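Local coordinates for phist (Plasmodium falciparum, PDB 4JLE), which binds the virulence factor PfEMP1, probably through its cytoplasmic ATS segment, by a helical PHIST domain and comigrates to knobs on the infected host cell surface, at the interface of chains A and B. Numbering follows the deposited sequence. Chains: chain A/B, Phist.

The three contacts are spread over one two-fold symmetric interface between copies of the PHIST domain. The centres of their C-alpha atoms lie about 35 Å apart for contacts 1 and 2, 33 Å for contacts 1 and 3, and 28 Å for contacts 2 and 3. All three draw on helix 37-72 of one chain and the long helix beginning at residue 117 of the other; contacts 1 and 2 also use helix 77-110. A:Met138 serves in contact 2 and B:Met138 in contact 3. Long helices thus pair between chains, suggestive of exchanged helices, although the structure alone does not establish a dimer in the cell.

Contact 1: the interface of chains A and B. Residues chain A 111-115, 120; chain B 37, 40, 110.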
loop_
_atom_site.group_PDB
_atom_site.type_symbol
_atom_site.label_atom_id
_atom_site.label_comp_id
_atom_site.label_asym_id
_atom_site.label_seq_id
_atom_site.Cartn_x
_atom_site.Cartn_y
_atom_site.Cartn_z
ATOM N N ASN A 111 17.389 -7.618 11.884
ATOM C CA ASN A 111 18.092 -8.709 11.184
ATOM C C ASN A 111 19.598 -8.653 11.579
ATOM O O ASN A 111 20.126 -7.548 11.785
ATOM C CB ASN A 111 17.860 -8.622 9.646
ATOM C CG ASN A 111 18.315 -9.818 8.810
ATOM O OD1 ASN A 111 18.124 -10.992 9.157
ATOM N ND2 ASN A 111 18.897 -9.551 7.644
ATOM N N GLY A 112 20.226 -9.834 11.777
ATOM C CA GLY A 112 21.602 -9.971 12.230
ATOM C C GLY A 112 22.627 -9.606 11.192
ATOM O O GLY A 112 22.326 -9.667 9.998
ATOM N N LYS A 113 23.849 -9.236 11.644
ATOM C CA LYS A 113 24.977 -8.837 10.796
ATOM C C LYS A 113 25.427 -9.942 9.818
ATOM O O LYS A 113 25.916 -9.602 8.744
ATOM C CB LYS A 113 26.196 -8.375 11.632
ATOM C CG LYS A 113 25.977 -7.075 12.433
ATOM C CD LYS A 113 26.292 -5.796 11.638
ATOM C CE LYS A 113 25.816 -4.546 12.343
ATOM N NZ LYS A 113 25.716 -3.391 11.412
ATOM N N LEU A 114 25.307 -11.229 10.199
ATOM C CA LEU A 114 25.716 -12.352 9.342
ATOM C C LEU A 114 24.667 -13.435 9.232
ATOM O O LEU A 114 23.928 -13.677 10.180
ATOM C CB LEU A 114 26.996 -13.024 9.865
ATOM C CG LEU A 114 28.308 -12.328 9.699
ATOM C CD1 LEU A 114 29.392 -13.049 10.527
ATOM C CD2 LEU A 114 28.698 -12.247 8.199
ATOM N N CYS A 115 24.680 -14.159 8.119
ATOM C CA CYS A 115 23.791 -15.279 7.881
ATOM C C CYS A 115 24.477 -16.285 6.961
ATOM O O CYS A 115 25.263 -15.901 6.093
ATOM C CB CYS A 115 22.462 -14.795 7.298
ATOM S SG CYS A 115 21.266 -16.116 7.007
ATOM N N PHE A 120 20.085 -18.041 3.208
ATOM C CA PHE A 120 19.660 -16.791 2.586
ATOM C C PHE A 120 19.121 -17.067 1.170
ATOM O O PHE A 120 18.078 -16.543 0.816
ATOM C CB PHE A 120 20.812 -15.778 2.546
ATOM C CG PHE A 120 20.439 -14.509 1.826
ATOM C CD1 PHE A 120 19.635 -13.551 2.441
ATOM C CD2 PHE A 120 20.856 -14.285 0.521
ATOM C CE1 PHE A 120 19.252 -12.390 1.757
ATOM C CE2 PHE A 120 20.488 -13.120 -0.156
ATOM C CZ PHE A 120 19.697 -12.175 0.469
ATOM N N ARG B 37 25.079 -8.354 6.295
ATOM C CA ARG B 37 23.893 -7.499 6.252
ATOM C C ARG B 37 23.904 -6.556 5.069
ATOM O O ARG B 37 22.858 -6.369 4.473
ATOM C CB ARG B 37 23.775 -6.697 7.539
ATOM C CG ARG B 37 22.361 -6.159 7.755
ATOM C CD ARG B 37 22.356 -4.983 8.713
ATOM N NE ARG B 37 22.799 -5.316 10.077
ATOM C CZ ARG B 37 22.036 -5.258 11.173
ATOM N NH1 ARG B 37 20.757 -4.900 11.083
ATOM N NH2 ARG B 37 22.540 -5.576 12.360
ATOM N N MET B 40 22.949 -8.538 1.987
ATOM C CA MET B 40 21.548 -8.968 2.131
ATOM C C MET B 40 20.606 -7.818 1.838
ATOM O O MET B 40 19.591 -8.013 1.169
ATOM C CB MET B 40 21.281 -9.521 3.543
ATOM C CG MET B 40 22.028 -10.861 3.834
ATOM S SD MET B 40 21.420 -11.592 5.387
ATOM C CE MET B 40 22.691 -11.026 6.605
ATOM N N LEU B 110 16.007 -16.200 8.908
ATOM C CA LEU B 110 17.399 -15.749 8.839
ATOM C C LEU B 110 18.003 -15.392 10.188
ATOM O O LEU B 110 19.187 -15.070 10.269
ATOM C CB LEU B 110 17.507 -14.526 7.878
ATOM C CG LEU B 110 17.127 -14.756 6.397
ATOM C CD1 LEU B 110 17.092 -13.471 5.669
ATOM C CD2 LEU B 110 18.083 -15.685 5.688
#
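One face of the B:Arg37 guanidinium looks onto the backbone of A:Asn111 and A:Gly112, with the A:Asn111 carbonyl carbon and A:Gly112 O displaced toward its rim, while CG of A:Lys113 lies at its edge in plane. A:Asn111 O is 2.8 Å from B:Arg37 NH1, but the hydrogens of NH1 are not directed at it, so the pair is close without being a hydrogen bond. The A:Lys113 chain passes obliquely across the arginine, with CE 4.0 Å from B:Arg37 CZ. A weak backbone hydrogen bond, 2.9 Å from B:Arg37 N to A:Lys113 O, ties the start of helix 37-72 to this loop.

The apolar half centres on B:Met40. Its CG lies above the A:Phe120 ring, off-centre toward CE1 (3.8 Å), and a turn about the CG-SD bond (chi3 -97°) carries the terminal methyl CE to A:Cys115 CB, also 3.8 Å. From the end of helix 77-110, the CD2 branch of B:Leu110 reaches A:Cys115 SG at 3.5 Å and, at 3.7 Å, A:Phe120 CA. The contact packs the A-chain connection 111-116, which leads into helix 117-165, against two helix ends of chain B and probably helps to hold it in place.

Contact 2: the interface of chains A and B. Residues chain A 138, 142-143, 146; chain B 59, 62, 87, 91.
This is an apolar helix-to-helix interface in which side chains of A helix 117-165 fill the groove between two helices of chain B, and it probably helps hold the two copies together. The clearest evidence is at A:Trp142: B:Met91 CG lies over one face of the indole, 3.5 Å from the centroid of the five-membered ring in a CH-pi contact. The methionine runs antiparallel to the tryptophan side chain, and its sulfur SD rests 3.6 Å from A:Trp142 CG. That same sulfur meets the terminal methyl CE of A:Met138 at 3.7 Å, the side chains crossing at about a right angle. Within chain A, the carbonyl O of A:Met138 sits at the indole edge in plane.

B:Ile62 uses two branches. Its CD1 touches A:Trp142 CB at 3.7 Å. A chi1 of -63° leaves CG1 beside the backbone N and CG2 anti to it, and CG2 reaches A:Leu146 CD1, also 3.7 Å away. The other A:Leu146 methyl, CD2, packs on B:Ala87 CB at 4.0 Å. In the fold, B:Glu59 and B:Ile62 belong to helix 37-72 and B:Ala87 and B:Met91 to helix 77-110, so A helix 117-165 packs against this helix pair of chain B, probably as the third member of a three-helix grouping.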
loop_
_atom_site.group_PDB
_atom_site.type_symbol
_atom_site.label_atom_id
_atom_site.label_comp_id
_atom_site.label_asym_id
_atom_site.label_seq_id
_atom_site.Cartn_x
_atom_site.Cartn_y
_atom_site.Cartn_z
ATOM N N MET A 138 -3.226 -12.559 -8.956
ATOM C CA MET A 138 -3.639 -11.147 -9.000
ATOM C C MET A 138 -4.179 -10.792 -10.386
ATOM O O MET A 138 -5.202 -10.124 -10.493
ATOM C CB MET A 138 -2.433 -10.230 -8.643
ATOM C CG MET A 138 -2.756 -8.745 -8.548
ATOM S SD MET A 138 -1.270 -7.698 -8.485
ATOM C CE MET A 138 -1.551 -6.655 -9.839
ATOM N N TRP A 142 -8.230 -10.030 -10.597
ATOM C CA TRP A 142 -8.597 -8.652 -10.911
ATOM C C TRP A 142 -9.131 -8.503 -12.336
ATOM O O TRP A 142 -9.961 -7.626 -12.568
ATOM C CB TRP A 142 -7.440 -7.682 -10.584
ATOM C CG TRP A 142 -7.353 -7.553 -9.101
ATOM C CD1 TRP A 142 -6.644 -8.356 -8.246
ATOM C CD2 TRP A 142 -8.248 -6.794 -8.289
ATOM N NE1 TRP A 142 -7.006 -8.093 -6.941
ATOM C CE2 TRP A 142 -7.987 -7.136 -6.940
ATOM C CE3 TRP A 142 -9.255 -5.856 -8.574
ATOM C CZ2 TRP A 142 -8.662 -6.539 -5.879
ATOM C CZ3 TRP A 142 -9.936 -5.271 -7.518
ATOM C CH2 TRP A 142 -9.644 -5.615 -6.193
ATOM N N LYS A 143 -8.734 -9.400 -13.260
ATOM C CA LYS A 143 -9.350 -9.437 -14.592
ATOM C C LYS A 143 -10.838 -9.786 -14.407
ATOM O O LYS A 143 -11.706 -9.108 -14.958
ATOM C CB LYS A 143 -8.652 -10.458 -15.530
ATOM C CG LYS A 143 -7.678 -9.819 -16.532
ATOM C CD LYS A 143 -6.764 -10.823 -17.249
ATOM C CE LYS A 143 -7.422 -11.748 -18.259
ATOM N NZ LYS A 143 -6.503 -12.847 -18.687
ATOM N N LEU A 146 -13.019 -6.894 -12.367
ATOM C CA LEU A 146 -13.279 -5.742 -13.216
ATOM C C LEU A 146 -14.036 -6.110 -14.468
ATOM O O LEU A 146 -14.878 -5.331 -14.892
ATOM C CB LEU A 146 -11.977 -5.028 -13.567
ATOM C CG LEU A 146 -11.273 -4.322 -12.413
ATOM C CD1 LEU A 146 -9.815 -4.103 -12.737
ATOM C CD2 LEU A 146 -11.959 -3.015 -12.052
ATOM N N GLU B 59 -0.734 -4.749 -13.510
ATOM C CA GLU B 59 -1.827 -3.771 -13.480
ATOM C C GLU B 59 -2.127 -3.214 -14.856
ATOM O O GLU B 59 -3.297 -3.111 -15.215
ATOM C CB GLU B 59 -1.525 -2.629 -12.530
ATOM C CG GLU B 59 -1.642 -3.001 -11.062
ATOM C CD GLU B 59 -1.560 -1.783 -10.165
ATOM O OE1 GLU B 59 -2.531 -1.524 -9.414
ATOM O OE2 GLU B 59 -0.530 -1.072 -10.236
ATOM N N ILE B 62 -4.012 -5.789 -16.879
ATOM C CA ILE B 62 -5.419 -5.883 -16.468
ATOM C C ILE B 62 -6.194 -4.736 -17.124
ATOM O O ILE B 62 -7.210 -4.979 -17.760
ATOM C CB ILE B 62 -5.576 -5.886 -14.919
ATOM C CG1 ILE B 62 -4.893 -7.123 -14.278
ATOM C CG2 ILE B 62 -7.057 -5.770 -14.519
ATOM C CD1 ILE B 62 -4.539 -6.983 -12.790
ATOM N N ALA B 87 -9.465 0.044 -7.920
ATOM C CA ALA B 87 -8.885 -1.283 -8.110
ATOM C C ALA B 87 -7.382 -1.250 -7.812
ATOM O O ALA B 87 -6.871 -2.165 -7.169
ATOM C CB ALA B 87 -9.127 -1.752 -9.530
ATOM N N MET B 91 -5.428 -3.623 -5.091
ATOM C CA MET B 91 -4.276 -4.446 -5.512
ATOM C C MET B 91 -3.026 -4.110 -4.689
ATOM O O MET B 91 -2.347 -5.039 -4.235
ATOM C CB MET B 91 -4.021 -4.319 -7.014
ATOM C CG MET B 91 -5.134 -4.944 -7.821
ATOM S SD MET B 91 -4.866 -5.026 -9.598
ATOM C CE MET B 91 -5.257 -3.395 -10.119
#

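Contact 3: the interface of chains A and B. Residues chain A 51, 54-55, 58; chain B 134-135, 138-139.
Helix 37-72 of chain A meets helix 117-163 of chain B, with B:Arg135 reaching across to A:Glu51. The salt bridge runs from B:Arg135 NH1 to A:Glu51 OE1 at 2.7 Å, a moderately bent hydrogen bond (149° at H) that approaches the carboxylate oxygen on its anti side, 32° out of plane. B:Arg135 NH2 adds a weak bond to the same OE1 at 3.2 Å. Water 1 joins the other carboxylate oxygen, A:Glu51 OE2 (2.9 Å), to B:Arg135 NH2 (3.2 Å). The arginine chain bends at chi3 (-62°), which sets the guanidinium over the A:Lys54 side chain: A:Lys54 CB lies on one face, 3.5 Å from B:Arg135 CZ. A:Lys54 NZ is itself 3.9 Å from A:Glu51 OE1, a same-chain salt bridge, so the carboxylate would be expected to ease the nearby like charges of lysine and arginine.

Farther along the pair of helices the contact becomes apolar. B:Met138 SD comes up beside the CD2/CE2 edge of A:Phe55, somewhat above the ring plane, 3.4 Å from CD2. Its methyl CE packs against A:Val58 CG1 at 3.5 Å, and A:Val58 CG1 also borders B:Phe139 CB. A:Val58 CG2 lies against the aliphatic stem of B:Arg135. In the fold, the patch occupies the middle stretches of both long helices, well away from the 111-116 connection, with the polar pair at one end and the methionine at the other.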
loop_
_atom_site.group_PDB
_atom_site.type_symbol
_atom_site.label_atom_id
_atom_site.label_comp_id
_atom_site.label_asym_id
_atom_site.label_seq_id
_atom_site.Cartn_x
_atom_site.Cartn_y
_atom_site.Cartn_z
ATOM N N GLU A 51 -2.583 1.647 15.318
ATOM C CA GLU A 51 -2.270 2.676 14.333
ATOM C C GLU A 51 -3.371 2.787 13.281
ATOM O O GLU A 51 -3.648 3.888 12.816
ATOM C CB GLU A 51 -0.898 2.443 13.702
ATOM C CG GLU A 51 0.250 2.385 14.716
ATOM C CD GLU A 51 0.506 3.492 15.732
ATOM O OE1 GLU A 51 -0.264 4.474 15.787
ATOM O OE2 GLU A 51 1.489 3.359 16.496
ATOM N N LYS A 54 -6.198 4.728 15.043
ATOM C CA LYS A 54 -5.800 6.119 15.224
ATOM C C LYS A 54 -5.891 6.898 13.895
ATOM O O LYS A 54 -6.232 8.092 13.934
ATOM C CB LYS A 54 -4.400 6.212 15.839
ATOM C CG LYS A 54 -4.326 5.825 17.319
ATOM C CD LYS A 54 -2.872 5.558 17.703
ATOM C CE LYS A 54 -2.626 5.333 19.181
ATOM N NZ LYS A 54 -1.165 5.376 19.508
ATOM N N PHE A 55 -5.608 6.210 12.735
ATOM C CA PHE A 55 -5.673 6.741 11.361
ATOM C C PHE A 55 -7.133 7.123 10.981
ATOM O O PHE A 55 -7.384 8.182 10.380
ATOM C CB PHE A 55 -5.085 5.728 10.362
ATOM C CG PHE A 55 -5.526 5.863 8.912
ATOM C CD1 PHE A 55 -6.648 5.169 8.437
ATOM C CD2 PHE A 55 -4.836 6.687 8.029
ATOM C CE1 PHE A 55 -7.071 5.305 7.101
ATOM C CE2 PHE A 55 -5.276 6.850 6.701
ATOM C CZ PHE A 55 -6.376 6.146 6.243
ATOM N N VAL A 58 -8.237 10.328 12.475
ATOM C CA VAL A 58 -7.748 11.477 11.694
ATOM C C VAL A 58 -8.705 11.730 10.519
ATOM O O VAL A 58 -9.113 12.872 10.301
ATOM C CB VAL A 58 -6.279 11.339 11.197
ATOM C CG1 VAL A 58 -5.856 12.567 10.380
ATOM C CG2 VAL A 58 -5.304 11.106 12.354
ATOM N N PHE B 134 3.270 10.904 10.865
ATOM C CA PHE B 134 2.507 10.609 9.661
ATOM C C PHE B 134 1.070 11.180 9.805
ATOM O O PHE B 134 0.600 11.910 8.917
ATOM C CB PHE B 134 2.478 9.082 9.373
ATOM C CG PHE B 134 1.507 8.695 8.271
ATOM C CD1 PHE B 134 1.902 8.712 6.932
ATOM C CD2 PHE B 134 0.184 8.340 8.571
ATOM C CE1 PHE B 134 0.999 8.376 5.917
ATOM C CE2 PHE B 134 -0.731 8.042 7.552
ATOM C CZ PHE B 134 -0.323 8.072 6.236
ATOM N N ARG B 135 0.405 10.869 10.940
ATOM C CA ARG B 135 -0.967 11.293 11.213
ATOM C C ARG B 135 -1.140 12.829 11.238
ATOM O O ARG B 135 -2.107 13.339 10.660
ATOM C CB ARG B 135 -1.456 10.657 12.508
ATOM C CG ARG B 135 -1.947 9.218 12.292
ATOM C CD ARG B 135 -2.762 8.691 13.471
ATOM N NE ARG B 135 -1.968 8.636 14.702
ATOM C CZ ARG B 135 -1.226 7.592 15.059
ATOM N NH1 ARG B 135 -1.214 6.491 14.316
ATOM N NH2 ARG B 135 -0.505 7.633 16.171
ATOM N N MET B 138 -0.792 14.067 7.496
ATOM C CA MET B 138 -1.993 13.593 6.796
ATOM C C MET B 138 -3.188 14.511 7.086
ATOM O O MET B 138 -3.968 14.825 6.178
ATOM C CB MET B 138 -2.297 12.145 7.258
ATOM C CG MET B 138 -3.592 11.556 6.730
ATOM S SD MET B 138 -4.044 10.005 7.548
ATOM C CE MET B 138 -5.766 10.248 7.727
ATOM N N PHE B 139 -3.323 14.942 8.354
ATOM C CA PHE B 139 -4.405 15.810 8.788
ATOM C C PHE B 139 -4.314 17.144 8.031
ATOM O O PHE B 139 -5.271 17.563 7.369
ATOM C CB PHE B 139 -4.361 16.049 10.315
ATOM C CG PHE B 139 -5.514 16.912 10.798
ATOM C CD1 PHE B 139 -6.809 16.430 10.790
ATOM C CD2 PHE B 139 -5.305 18.229 11.210
ATOM C CE1 PHE B 139 -7.869 17.220 11.216
ATOM C CE2 PHE B 139 -6.379 19.034 11.623
ATOM C CZ PHE B 139 -7.645 18.522 11.624
HETATM O O HOH W 1 2.047 6.070 17.289
#